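Local coordinates for protein CT_858 (Chlamydia trachomatis, PDB 3DOR) that is the secreted chlamydial protease CPAF, which probably acts as a serine-type endopeptidase related to family S41 and is found as a dimer, at residues C58-A63 against G158-S163; F78-S83 against V187-G192; I265-W270 against I280-D285; S290-F295 against S328-A333. All coordinates share one frame; numbering follows the deposited sequence.

Contact 1 (C58-A63 against G158-S163); sequences CQQVLA and GHKVPS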
loop_
_atom_site.group_PDB
_atom_site.type_symbol
_atom_site.label_atom_id
_atom_site.label_comp_id
_atom_site.label_asym_id
_atom_site.label_seq_id
_atom_site.Cartn_x
_atom_site.Cartn_y
_atom_site.Cartn_z
ATOM N N CYS B 58 -25.605 -4.807 -4.391
ATOM C CA CYS B 58 -24.596 -4.649 -5.429
ATOM C C CYS B 58 -23.267 -5.272 -5.002
ATOM O O CYS B 58 -22.515 -5.776 -5.833
ATOM C CB CYS B 58 -24.398 -3.162 -5.748
ATOM S SG CYS B 58 -25.846 -2.363 -6.489
ATOM N N GLN B 59 -22.978 -5.233 -3.706
ATOM C CA GLN B 59 -21.736 -5.814 -3.208
ATOM C C GLN B 59 -21.787 -7.325 -3.437
ATOM O O GLN B 59 -20.803 -7.938 -3.861
ATOM C CB GLN B 59 -21.560 -5.495 -1.721
ATOM C CG GLN B 59 -21.507 -4.006 -1.430
ATOM C CD GLN B 59 -21.199 -3.696 0.021
ATOM O OE1 GLN B 59 -21.670 -4.380 0.926
ATOM N NE2 GLN B 59 -20.417 -2.644 0.248
ATOM N N GLN B 60 -22.948 -7.912 -3.160
ATOM C CA GLN B 60 -23.165 -9.339 -3.354
ATOM C C GLN B 60 -22.968 -9.686 -4.819
ATOM O O GLN B 60 -22.357 -10.701 -5.149
ATOM C CB GLN B 60 -24.588 -9.718 -2.935
ATOM C CG GLN B 60 -24.801 -9.777 -1.440
ATOM C CD GLN B 60 -26.235 -9.500 -1.051
ATOM O OE1 GLN B 60 -27.158 -9.799 -1.804
ATOM N NE2 GLN B 60 -26.431 -8.932 0.137
ATOM N N VAL B 61 -23.483 -8.844 -5.705
ATOM C CA VAL B 61 -23.347 -9.102 -7.134
ATOM C C VAL B 61 -21.896 -9.073 -7.593
ATOM O O VAL B 61 -21.475 -9.918 -8.386
ATOM C CB VAL B 61 -24.150 -8.091 -7.974
ATOM C CG1 VAL B 61 -23.868 -8.305 -9.456
ATOM C CG2 VAL B 61 -25.633 -8.260 -7.697
ATOM N N LEU B 62 -21.136 -8.098 -7.102
ATOM C CA LEU B 62 -19.730 -7.981 -7.479
ATOM C C LEU B 62 -18.941 -9.146 -6.888
ATOM O O LEU B 62 -18.071 -9.720 -7.542
ATOM C CB LEU B 62 -19.155 -6.645 -6.988
ATOM C CG LEU B 62 -19.779 -5.389 -7.605
ATOM C CD1 LEU B 62 -19.062 -4.147 -7.105
ATOM C CD2 LEU B 62 -19.688 -5.462 -9.113
ATOM N N ALA B 63 -19.260 -9.495 -5.649
ATOM C CA ALA B 63 -18.598 -10.598 -4.969
ATOM C C ALA B 63 -18.874 -11.925 -5.684
ATOM O O ALA B 63 -17.991 -12.779 -5.776
ATOM C CB ALA B 63 -19.064 -10.667 -3.520
ATOM N N GLY B 158 -19.206 -10.010 1.161
ATOM C CA GLY B 158 -20.291 -10.045 0.196
ATOM C C GLY B 158 -21.371 -11.079 0.489
ATOM O O GLY B 158 -22.186 -11.396 -0.388
ATOM N N HIS B 159 -21.381 -11.610 1.711
ATOM C CA HIS B 159 -22.388 -12.593 2.095
ATOM C C HIS B 159 -23.673 -11.887 2.496
ATOM O O HIS B 159 -23.648 -10.746 2.945
ATOM C CB HIS B 159 -21.972 -13.409 3.331
ATOM C CG HIS B 159 -20.667 -14.124 3.201
ATOM N ND1 HIS B 159 -20.125 -14.481 1.986
ATOM C CD2 HIS B 159 -19.823 -14.602 4.148
ATOM C CE1 HIS B 159 -19.004 -15.151 2.188
ATOM N NE2 HIS B 159 -18.799 -15.238 3.491
ATOM N N LYS B 160 -24.796 -12.576 2.340
ATOM C CA LYS B 160 -26.067 -12.034 2.797
ATOM C C LYS B 160 -25.970 -12.428 4.264
ATOM O O LYS B 160 -25.620 -13.565 4.565
ATOM C CB LYS B 160 -27.247 -12.771 2.166
ATOM C CG LYS B 160 -27.459 -12.508 0.691
ATOM C CD LYS B 160 -28.688 -13.267 0.204
ATOM C CE LYS B 160 -29.021 -12.937 -1.240
ATOM N NZ LYS B 160 -30.118 -13.809 -1.744
ATOM N N VAL B 161 -26.253 -11.512 5.176
ATOM C CA VAL B 161 -26.153 -11.843 6.591
ATOM C C VAL B 161 -27.497 -12.148 7.248
ATOM O O VAL B 161 -28.397 -11.309 7.260
ATOM C CB VAL B 161 -25.479 -10.699 7.382
ATOM C CG1 VAL B 161 -25.348 -11.086 8.848
ATOM C CG2 VAL B 161 -24.113 -10.390 6.790
ATOM N N PRO B 162 -27.648 -13.362 7.801
ATOM C CA PRO B 162 -28.889 -13.767 8.469
ATOM C C PRO B 162 -28.852 -13.293 9.918
ATOM O O PRO B 162 -27.842 -12.761 10.375
ATOM C CB PRO B 162 -28.843 -15.285 8.376
ATOM C CG PRO B 162 -27.373 -15.557 8.589
ATOM C CD PRO B 162 -26.721 -14.505 7.687
ATOM N N SER B 163 -29.950 -13.496 10.635
ATOM C CA SER B 163 -30.047 -13.104 12.035
ATOM C C SER B 163 -31.227 -13.828 12.643
ATOM O O SER B 163 -31.997 -14.475 11.938
ATOM C CB SER B 163 -30.269 -11.599 12.166
ATOM O OG SER B 163 -31.532 -11.233 11.629
HETATM O O HOH W 1 -24.506 -8.412 2.024
#

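Contact 2 (F78-S83 against V187-G192); sequences FFAIES and VPEGVG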
loop_
_atom_site.group_PDB
_atom_site.type_symbol
_atom_site.label_atom_id
_atom_site.label_comp_id
_atom_site.label_asym_id
_atom_site.label_seq_id
_atom_site.Cartn_x
_atom_site.Cartn_y
_atom_site.Cartn_z
ATOM N N PHE B 78 -15.372 -5.774 1.402
ATOM C CA PHE B 78 -16.034 -4.474 1.406
ATOM C C PHE B 78 -15.948 -3.743 2.732
ATOM O O PHE B 78 -15.743 -4.365 3.776
ATOM C CB PHE B 78 -17.512 -4.647 1.024
ATOM C CG PHE B 78 -17.722 -5.456 -0.226
ATOM C CD1 PHE B 78 -17.771 -6.845 -0.168
ATOM C CD2 PHE B 78 -17.850 -4.829 -1.465
ATOM C CE1 PHE B 78 -17.947 -7.607 -1.330
ATOM C CE2 PHE B 78 -18.025 -5.582 -2.634
ATOM C CZ PHE B 78 -18.073 -6.970 -2.563
ATOM N N PHE B 79 -16.104 -2.419 2.683
ATOM C CA PHE B 79 -16.090 -1.614 3.903
ATOM C C PHE B 79 -17.477 -1.785 4.518
ATOM O O PHE B 79 -18.337 -0.923 4.360
ATOM C CB PHE B 79 -15.853 -0.123 3.595
ATOM C CG PHE B 79 -14.455 0.208 3.144
ATOM C CD1 PHE B 79 -14.198 0.564 1.820
ATOM C CD2 PHE B 79 -13.393 0.184 4.051
ATOM C CE1 PHE B 79 -12.906 0.896 1.406
ATOM C CE2 PHE B 79 -12.098 0.511 3.651
ATOM C CZ PHE B 79 -11.853 0.869 2.325
ATOM N N ALA B 80 -17.685 -2.905 5.202
ATOM C CA ALA B 80 -18.966 -3.227 5.837
ATOM C C ALA B 80 -18.696 -4.119 7.036
ATOM O O ALA B 80 -17.815 -4.972 6.976
ATOM C CB ALA B 80 -19.866 -3.950 4.843
ATOM N N ILE B 81 -19.448 -3.942 8.120
ATOM C CA ILE B 81 -19.216 -4.747 9.315
ATOM C C ILE B 81 -20.305 -5.736 9.701
ATOM O O ILE B 81 -20.091 -6.572 10.578
ATOM C CB ILE B 81 -18.943 -3.863 10.545
ATOM C CG1 ILE B 81 -20.178 -3.026 10.876
ATOM C CG2 ILE B 81 -17.743 -2.962 10.279
ATOM C CD1 ILE B 81 -19.988 -2.136 12.082
ATOM N N GLU B 82 -21.468 -5.650 9.067
ATOM C CA GLU B 82 -22.549 -6.575 9.393
ATOM C C GLU B 82 -22.062 -8.026 9.340
ATOM O O GLU B 82 -21.376 -8.419 8.395
ATOM C CB GLU B 82 -23.711 -6.399 8.421
ATOM C CG GLU B 82 -24.854 -7.355 8.684
ATOM C CD GLU B 82 -26.002 -7.147 7.731
ATOM O OE1 GLU B 82 -25.740 -6.992 6.520
ATOM O OE2 GLU B 82 -27.161 -7.144 8.189
ATOM N N SER B 83 -22.417 -8.817 10.348
ATOM C CA SER B 83 -22.000 -10.213 10.371
ATOM C C SER B 83 -22.870 -11.088 11.267
ATOM O O SER B 83 -23.565 -10.597 12.160
ATOM C CB SER B 83 -20.545 -10.321 10.835
ATOM O OG SER B 83 -20.430 -10.037 12.220
ATOM N N VAL B 187 -24.161 -8.746 14.299
ATOM C CA VAL B 187 -23.557 -7.426 14.397
ATOM C C VAL B 187 -24.205 -6.625 13.270
ATOM O O VAL B 187 -24.043 -6.956 12.093
ATOM C CB VAL B 187 -22.017 -7.479 14.190
ATOM C CG1 VAL B 187 -21.454 -6.072 14.061
ATOM C CG2 VAL B 187 -21.354 -8.187 15.368
ATOM N N PRO B 188 -24.982 -5.581 13.615
ATOM C CA PRO B 188 -25.641 -4.766 12.585
ATOM C C PRO B 188 -24.644 -3.953 11.765
ATOM O O PRO B 188 -23.500 -3.758 12.175
ATOM C CB PRO B 188 -26.593 -3.887 13.393
ATOM C CG PRO B 188 -25.870 -3.715 14.692
ATOM C CD PRO B 188 -25.321 -5.103 14.967
ATOM N N GLU B 189 -25.082 -3.490 10.602
ATOM C CA GLU B 189 -24.221 -2.700 9.733
ATOM C C GLU B 189 -24.003 -1.308 10.305
ATOM O O GLU B 189 -24.945 -0.664 10.767
ATOM C CB GLU B 189 -24.824 -2.590 8.332
ATOM C CG GLU B 189 -23.896 -1.899 7.346
ATOM C CD GLU B 189 -22.517 -2.540 7.314
ATOM O OE1 GLU B 189 -22.428 -3.727 6.930
ATOM O OE2 GLU B 189 -21.530 -1.860 7.684
ATOM N N GLY B 190 -22.755 -0.852 10.279
ATOM C CA GLY B 190 -22.437 0.463 10.804
ATOM C C GLY B 190 -22.157 1.448 9.689
ATOM O O GLY B 190 -21.970 2.642 9.921
ATOM N N VAL B 191 -22.121 0.941 8.465
ATOM C CA VAL B 191 -21.866 1.779 7.304
ATOM C C VAL B 191 -23.174 1.903 6.548
ATOM O O VAL B 191 -23.582 0.976 5.849
ATOM C CB VAL B 191 -20.782 1.151 6.386
ATOM C CG1 VAL B 191 -20.727 1.882 5.043
ATOM C CG2 VAL B 191 -19.424 1.214 7.079
ATOM N N GLY B 192 -23.829 3.055 6.705
ATOM C CA GLY B 192 -25.105 3.300 6.060
ATOM C C GLY B 192 -25.139 3.007 4.578
ATOM O O GLY B 192 -24.309 3.506 3.815
HETATM O O HOH W 2 -24.241 -4.612 5.332
#

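Contact 3 (I265-W270 against I280-D285); sequences IGPVIW and ISSVTD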
loop_
_atom_site.group_PDB
_atom_site.type_symbol
_atom_site.label_atom_id
_atom_site.label_comp_id
_atom_site.label_asym_id
_atom_site.label_seq_id
_atom_site.Cartn_x
_atom_site.Cartn_y
_atom_site.Cartn_z
ATOM N N ILE B 265 1.585 -38.247 18.386
ATOM C CA ILE B 265 1.675 -39.561 17.766
ATOM C C ILE B 265 2.179 -40.666 18.696
ATOM O O ILE B 265 2.049 -41.852 18.391
ATOM C CB ILE B 265 2.575 -39.492 16.508
ATOM C CG1 ILE B 265 4.007 -39.105 16.909
ATOM C CG2 ILE B 265 1.998 -38.474 15.524
ATOM C CD1 ILE B 265 4.980 -38.989 15.752
ATOM N N GLY B 266 2.744 -40.279 19.831
ATOM C CA GLY B 266 3.243 -41.267 20.767
ATOM C C GLY B 266 3.840 -40.597 21.984
ATOM O O GLY B 266 3.784 -39.371 22.096
ATOM N N PRO B 267 4.405 -41.373 22.926
ATOM C CA PRO B 267 5.001 -40.773 24.120
ATOM C C PRO B 267 6.129 -39.823 23.739
ATOM O O PRO B 267 7.077 -40.201 23.053
ATOM C CB PRO B 267 5.479 -41.989 24.923
ATOM C CG PRO B 267 5.705 -43.033 23.876
ATOM C CD PRO B 267 4.518 -42.840 22.967
ATOM N N VAL B 268 6.004 -38.581 24.187
ATOM C CA VAL B 268 6.978 -37.547 23.890
ATOM C C VAL B 268 8.299 -37.699 24.635
ATOM O O VAL B 268 8.322 -37.818 25.857
ATOM C CB VAL B 268 6.393 -36.165 24.213
ATOM C CG1 VAL B 268 7.430 -35.084 23.961
ATOM C CG2 VAL B 268 5.158 -35.930 23.363
ATOM N N ILE B 269 9.400 -37.691 23.893
ATOM C CA ILE B 269 10.709 -37.798 24.509
ATOM C C ILE B 269 11.331 -36.395 24.560
ATOM O O ILE B 269 12.215 -36.126 25.377
ATOM C CB ILE B 269 11.627 -38.800 23.732
ATOM C CG1 ILE B 269 12.617 -38.057 22.847
ATOM C CG2 ILE B 269 10.787 -39.755 22.906
ATOM C CD1 ILE B 269 13.900 -37.712 23.570
ATOM N N TRP B 270 10.859 -35.505 23.686
ATOM C CA TRP B 270 11.341 -34.118 23.639
ATOM C C TRP B 270 10.286 -33.186 23.044
ATOM O O TRP B 270 9.590 -33.543 22.096
ATOM C CB TRP B 270 12.610 -33.992 22.795
ATOM C CG TRP B 270 13.093 -32.568 22.687
ATOM C CD1 TRP B 270 13.743 -31.844 23.651
ATOM C CD2 TRP B 270 12.944 -31.688 21.563
ATOM N NE1 TRP B 270 14.010 -30.572 23.196
ATOM C CE2 TRP B 270 13.530 -30.448 21.918
ATOM C CE3 TRP B 270 12.371 -31.823 20.293
ATOM C CZ2 TRP B 270 13.564 -29.355 21.045
ATOM C CZ3 TRP B 270 12.404 -30.741 19.427
ATOM C CH2 TRP B 270 12.995 -29.519 19.807
ATOM N N ILE B 280 9.468 -34.850 19.615
ATOM C CA ILE B 280 9.997 -36.134 19.204
ATOM C C ILE B 280 9.268 -37.165 20.043
ATOM O O ILE B 280 9.150 -36.989 21.252
ATOM C CB ILE B 280 11.504 -36.252 19.497
ATOM C CG1 ILE B 280 12.283 -35.198 18.712
ATOM C CG2 ILE B 280 11.995 -37.631 19.121
ATOM C CD1 ILE B 280 13.795 -35.279 18.925
ATOM N N SER B 281 8.758 -38.213 19.401
ATOM C CA SER B 281 8.060 -39.297 20.091
ATOM C C SER B 281 8.612 -40.605 19.558
ATOM O O SER B 281 9.398 -40.609 18.620
ATOM C CB SER B 281 6.554 -39.265 19.814
ATOM O OG SER B 281 5.956 -38.098 20.340
ATOM N N SER B 282 8.207 -41.715 20.164
ATOM C CA SER B 282 8.647 -43.027 19.705
ATOM C C SER B 282 7.495 -43.681 18.958
ATOM O O SER B 282 6.368 -43.714 19.448
ATOM C CB SER B 282 9.046 -43.900 20.891
ATOM O OG SER B 282 8.004 -43.933 21.847
ATOM N N VAL B 283 7.780 -44.172 17.757
ATOM C CA VAL B 283 6.786 -44.845 16.928
ATOM C C VAL B 283 7.186 -46.319 16.835
ATOM O O VAL B 283 8.343 -46.633 16.550
ATOM C CB VAL B 283 6.748 -44.229 15.515
ATOM C CG1 VAL B 283 5.833 -45.041 14.612
ATOM C CG2 VAL B 283 6.259 -42.789 15.596
ATOM N N THR B 284 6.245 -47.225 17.081
ATOM C CA THR B 284 6.568 -48.646 17.033
ATOM C C THR B 284 5.870 -49.356 15.878
ATOM O O THR B 284 4.713 -49.077 15.582
ATOM C CB THR B 284 6.188 -49.337 18.347
ATOM O OG1 THR B 284 4.763 -49.393 18.461
ATOM C CG2 THR B 284 6.732 -48.557 19.528
ATOM N N ASP B 285 6.578 -50.273 15.224
ATOM C CA ASP B 285 6.008 -51.005 14.102
ATOM C C ASP B 285 5.212 -52.226 14.559
ATOM O O ASP B 285 5.017 -52.430 15.757
ATOM C CB ASP B 285 7.108 -51.411 13.112
ATOM C CG ASP B 285 8.048 -52.468 13.660
ATOM O OD1 ASP B 285 9.103 -52.679 13.029
ATOM O OD2 ASP B 285 7.744 -53.098 14.693
#

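Contact 4 (S290-F295 against S328-A333); sequences SHKVGF and SSNTEA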
loop_
_atom_site.group_PDB
_atom_site.type_symbol
_atom_site.label_atom_id
_atom_site.label_comp_id
_atom_site.label_asym_id
_atom_site.label_seq_id
_atom_site.Cartn_x
_atom_site.Cartn_y
_atom_site.Cartn_z
ATOM N N SER B 290 10.741 -50.097 18.089
ATOM C CA SER B 290 10.532 -48.651 18.228
ATOM C C SER B 290 11.541 -47.782 17.503
ATOM O O SER B 290 12.726 -48.098 17.450
ATOM C CB SER B 290 10.505 -48.241 19.701
ATOM O OG SER B 290 9.406 -48.845 20.359
ATOM N N HIS B 291 11.043 -46.669 16.974
ATOM C CA HIS B 291 11.829 -45.699 16.229
ATOM C C HIS B 291 11.554 -44.305 16.780
ATOM O O HIS B 291 10.431 -44.008 17.179
ATOM C CB HIS B 291 11.410 -45.705 14.759
ATOM C CG HIS B 291 11.636 -47.007 14.061
ATOM N ND1 HIS B 291 12.889 -47.440 13.682
ATOM C CD2 HIS B 291 10.767 -47.966 13.660
ATOM C CE1 HIS B 291 12.780 -48.611 13.074
ATOM N NE2 HIS B 291 11.505 -48.951 13.049
ATOM N N LYS B 292 12.569 -43.447 16.801
ATOM C CA LYS B 292 12.368 -42.084 17.274
ATOM C C LYS B 292 11.952 -41.269 16.059
ATOM O O LYS B 292 12.615 -41.290 15.028
ATOM C CB LYS B 292 13.650 -41.516 17.890
ATOM C CG LYS B 292 14.177 -42.345 19.055
ATOM C CD LYS B 292 14.973 -41.504 20.043
ATOM C CE LYS B 292 16.212 -40.919 19.422
ATOM N NZ LYS B 292 16.939 -40.018 20.368
ATOM N N VAL B 293 10.836 -40.568 16.172
ATOM C CA VAL B 293 10.349 -39.786 15.048
ATOM C C VAL B 293 10.005 -38.357 15.425
ATOM O O VAL B 293 9.388 -38.103 16.455
ATOM C CB VAL B 293 9.100 -40.462 14.421
ATOM C CG1 VAL B 293 8.556 -39.615 13.271
ATOM C CG2 VAL B 293 9.470 -41.869 13.927
ATOM N N GLY B 294 10.414 -37.420 14.581
ATOM C CA GLY B 294 10.104 -36.032 14.852
ATOM C C GLY B 294 8.757 -35.646 14.276
ATOM O O GLY B 294 8.294 -36.238 13.292
ATOM N N PHE B 295 8.110 -34.677 14.918
ATOM C CA PHE B 295 6.831 -34.149 14.467
ATOM C C PHE B 295 6.960 -32.628 14.491
ATOM O O PHE B 295 7.369 -32.035 15.495
ATOM C CB PHE B 295 5.675 -34.563 15.375
ATOM C CG PHE B 295 4.338 -33.963 14.958
ATOM C CD1 PHE B 295 3.495 -34.639 14.078
ATOM C CD2 PHE B 295 3.953 -32.702 15.409
ATOM C CE1 PHE B 295 2.289 -34.070 13.653
ATOM C CE2 PHE B 295 2.751 -32.122 14.990
ATOM C CZ PHE B 295 1.917 -32.806 14.110
ATOM N N SER B 328 17.839 -33.629 13.197
ATOM C CA SER B 328 18.908 -34.310 12.467
ATOM C C SER B 328 19.763 -35.227 13.332
ATOM O O SER B 328 20.305 -36.212 12.843
ATOM C CB SER B 328 19.825 -33.296 11.774
ATOM O OG SER B 328 19.135 -32.595 10.764
ATOM N N SER B 329 19.875 -34.919 14.617
ATOM C CA SER B 329 20.702 -35.732 15.499
ATOM C C SER B 329 19.943 -36.597 16.500
ATOM O O SER B 329 20.549 -37.352 17.253
ATOM C CB SER B 329 21.667 -34.825 16.275
ATOM O OG SER B 329 22.576 -34.188 15.400
ATOM N N ASN B 330 18.623 -36.508 16.519
ATOM C CA ASN B 330 17.869 -37.270 17.503
ATOM C C ASN B 330 16.636 -37.926 16.936
ATOM O O ASN B 330 15.701 -38.235 17.675
ATOM C CB ASN B 330 17.454 -36.334 18.626
ATOM C CG ASN B 330 18.639 -35.749 19.341
ATOM O OD1 ASN B 330 19.193 -36.372 20.247
ATOM N ND2 ASN B 330 19.058 -34.556 18.924
ATOM N N THR B 331 16.659 -38.192 15.638
ATOM C CA THR B 331 15.484 -38.734 15.002
ATOM C C THR B 331 15.842 -39.626 13.798
ATOM O O THR B 331 16.949 -39.537 13.259
ATOM C CB THR B 331 14.623 -37.499 14.614
ATOM O OG1 THR B 331 13.330 -37.593 15.212
ATOM C CG2 THR B 331 14.559 -37.327 13.148
ATOM N N GLU B 332 14.919 -40.497 13.394
ATOM C CA GLU B 332 15.135 -41.384 12.240
ATOM C C GLU B 332 14.280 -40.957 11.037
ATOM O O GLU B 332 14.551 -41.335 9.905
ATOM C CB GLU B 332 14.780 -42.839 12.591
ATOM C CG GLU B 332 15.715 -43.513 13.593
ATOM C CD GLU B 332 15.174 -44.858 14.069
ATOM O OE1 GLU B 332 15.052 -45.791 13.242
ATOM O OE2 GLU B 332 14.863 -44.985 15.271
ATOM N N ALA B 333 13.217 -40.212 11.297
ATOM C CA ALA B 333 12.329 -39.736 10.239
ATOM C C ALA B 333 11.603 -38.529 10.805
ATOM O O ALA B 333 11.647 -38.295 12.009
ATOM C CB ALA B 333 11.332 -40.822 9.835
HETATM O O HOH W 3 17.129 -37.541 22.110
#

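Contact 1 (C58-A63 against G158-S163)
One glycine sets how closely a loop of the PDZ-like domain can lie on a helix where residues 58-63 meet residues 158-163. Gly158 is the tight part. Its CA lies 4.6 Å from the CA of Gln60 and 4.0 Å from the CB of Ala63, so the Ala63 methyl already occupies the place a side chain would take. The backbone of Gly158, with phi at +86° and psi at 15°, is of a kind suited to glycine. Gln60 extends this close packing outward. Its CG is anti to the carbonyl carbon and the chain runs on extended, which lays CG 3.3 Å from the Gly158 O. Further out, CD of Gln60 rests 3.7 Å from CG of Lys160, the two chains crossing at about a right angle.

The outer side is looser and wetter. NE2 of Gln60 stands 4.3 Å from the His159 O, and a water bridges the two, accepting from Gln60 NE2 at 2.7 Å and donating to His159 O at 2.7 Å. No direct hydrogen bond joins the segments, and Lys160 is exposed.

Behind the contact, Val61 and Cys58 pack on helix 36-48, Leu62 reaches Leu11 of helix 2-20, and Gln59 NE2 bonds to Thr505 O. On the loop side, Val161 packs on Tyr186 and Pro162 on Trp184 of strand 177-187.

Contact 2 (F78-S83 against V187-G192)
With CG anti to the backbone N (chi1 -174°) and a bend at chi2 (53°), the Glu189 side chain folds its carboxylate onto the backbone N-H groups of Ile81 and Glu82, where strand 177-187 of the PDZ-like domain ends beside the start of its antiparallel partner 83-92. The last rung is the hydrogen-bonded pair Ser83 with Val187: Ser83 N gives to Val187 O at 3.0 Å, and Val187 N to Ser83 O at 2.9 Å. Beyond it the carboxylate does the work of backbone carbonyls. OE2 of Glu189 takes Ile81 N on its syn lone pair at 3.0 Å, nearly straight at 167°, and Val191 N on its anti lone pair at 3.0 Å. Glu189 OE1 is met by Glu82 N from above the carboxylate plane, also at 3.0 Å. Both loops thus fix the carboxylate's rotation. Ile81, its CG1 in the crowded position between N and carbonyl carbon, lays that atom 3.4 Å from the Gly190 N. At the loop's far end Gly192 O bonds to Trp426 NE1 of the second subunit. Between the two like-charged carboxylates one water donates to both, to Glu189 OE1 at 2.6 Å and to Glu82 OE1 at 3.1 Å.

Contact 3 (I265-W270 against I280-D285)
A classic beta bulge in a beta hairpin, strands 268-271 and 278-284, is the centre of this contact: Ile269 and Trp270 together face the single residue Ile280. Ile280 O serves both, taking Ile269 N at 2.7 Å firmly and Trp270 N at 3.3 Å weakly. The return bond, Ile280 N to Trp270 O, is 2.8 Å long and lies in the carbonyl plane. The Ile280 side chain divides accordingly. Its CG1 comes obliquely to CE3 of the Trp270 ring at 3.7 Å, while its other branch, CG2, meets CG1 of Ile269 at 3.8 Å.

Toward residue 265 the pairing loosens, and a serine hydroxyl and apolar side chains take over much of the contact. Ser281, with OG anti to the carbonyl carbon, donates to Gly266 O at 3.1 Å, approaching from well above the carbonyl plane. Pro267 packs its CG against the Ser282 OG at 3.2 Å, and CD1 of Ile265 touches CG2 of Val283 at 4.0 Å, where helix 549-564 packs through Leu552 on Ile265 and Lys556 on Val283. Helix 316-330 covers Trp270 and Ile280 through Val326 and Phe327. Such an extra residue defines the classic bulge, here on an edge strand of this chain's mixed sheet.

Contact 4 (S290-F295 against S328-A333)
The chain of residues 290-294 and that of residues 330-333 run 92° apart, yet two backbone bonds join them as one strand enters beside the other: Glu332 N gives to Lys292 O at 2.9 Å, and Gly294 N to Ala333 O at 3.0 Å. This is where, in a beta-alpha-beta unit of the S41-like part of the protein (strand 290-297, helix 316-330 and strand 333-337), the chain leaving the helix enters the second strand beside the start of the first.

Glu332 is the side chain that ties the corner. Its CG is anti to the carbonyl carbon, and the extended chain carries the carboxylate back to residues 291 and 292, one oxygen to each. OE1 accepts from His291 ND1 at 2.8 Å, lying close to the ring plane at its edge, while the ring and carboxylate planes stand 65° apart. OE2 accepts from Lys292 N at 3.2 Å, and both donors come from above the carboxylate plane. Two bonds thus fix the group's rotation.

Lys292, bent at chi3, brings its CE to within 3.2 Å of the Asn330 O. Its NZ is joined to Asn330 OD1 through a water, weakly on the lysine side, while Asn330 ND2 bonds to Val326 O. CG1 of Val293 lies 3.6 Å from the Ala333 O. Ile563 of helix 549-564 covers both His291 and Glu332.

The bond from ND1 holds the ring's orientation, and the neighbouring carboxylate would probably make the imidazole easier to protonate.

In the fold
The four contacts fall into two groups. Contacts 1 and 2 lie near the surface, their centres 11 Å apart and their segments alternating along the chain; Val161 of one packs on Glu82 of the other. Contacts 3 and 4 are partly buried, their centres 8 Å apart, and share one sheet, where strand 278-284 pairs with strand 290-297, probably through bonds such as Val283 N to His291 O. Centres in different groups lie about 48 to 51 Å apart. Contact 1 relies on close packing and a water, contact 2 on a carboxylate that accepts backbone N-H groups of two loops, contact 3 on backbone pairing with apolar side chains, contact 4 on an imidazole–carboxylate bond.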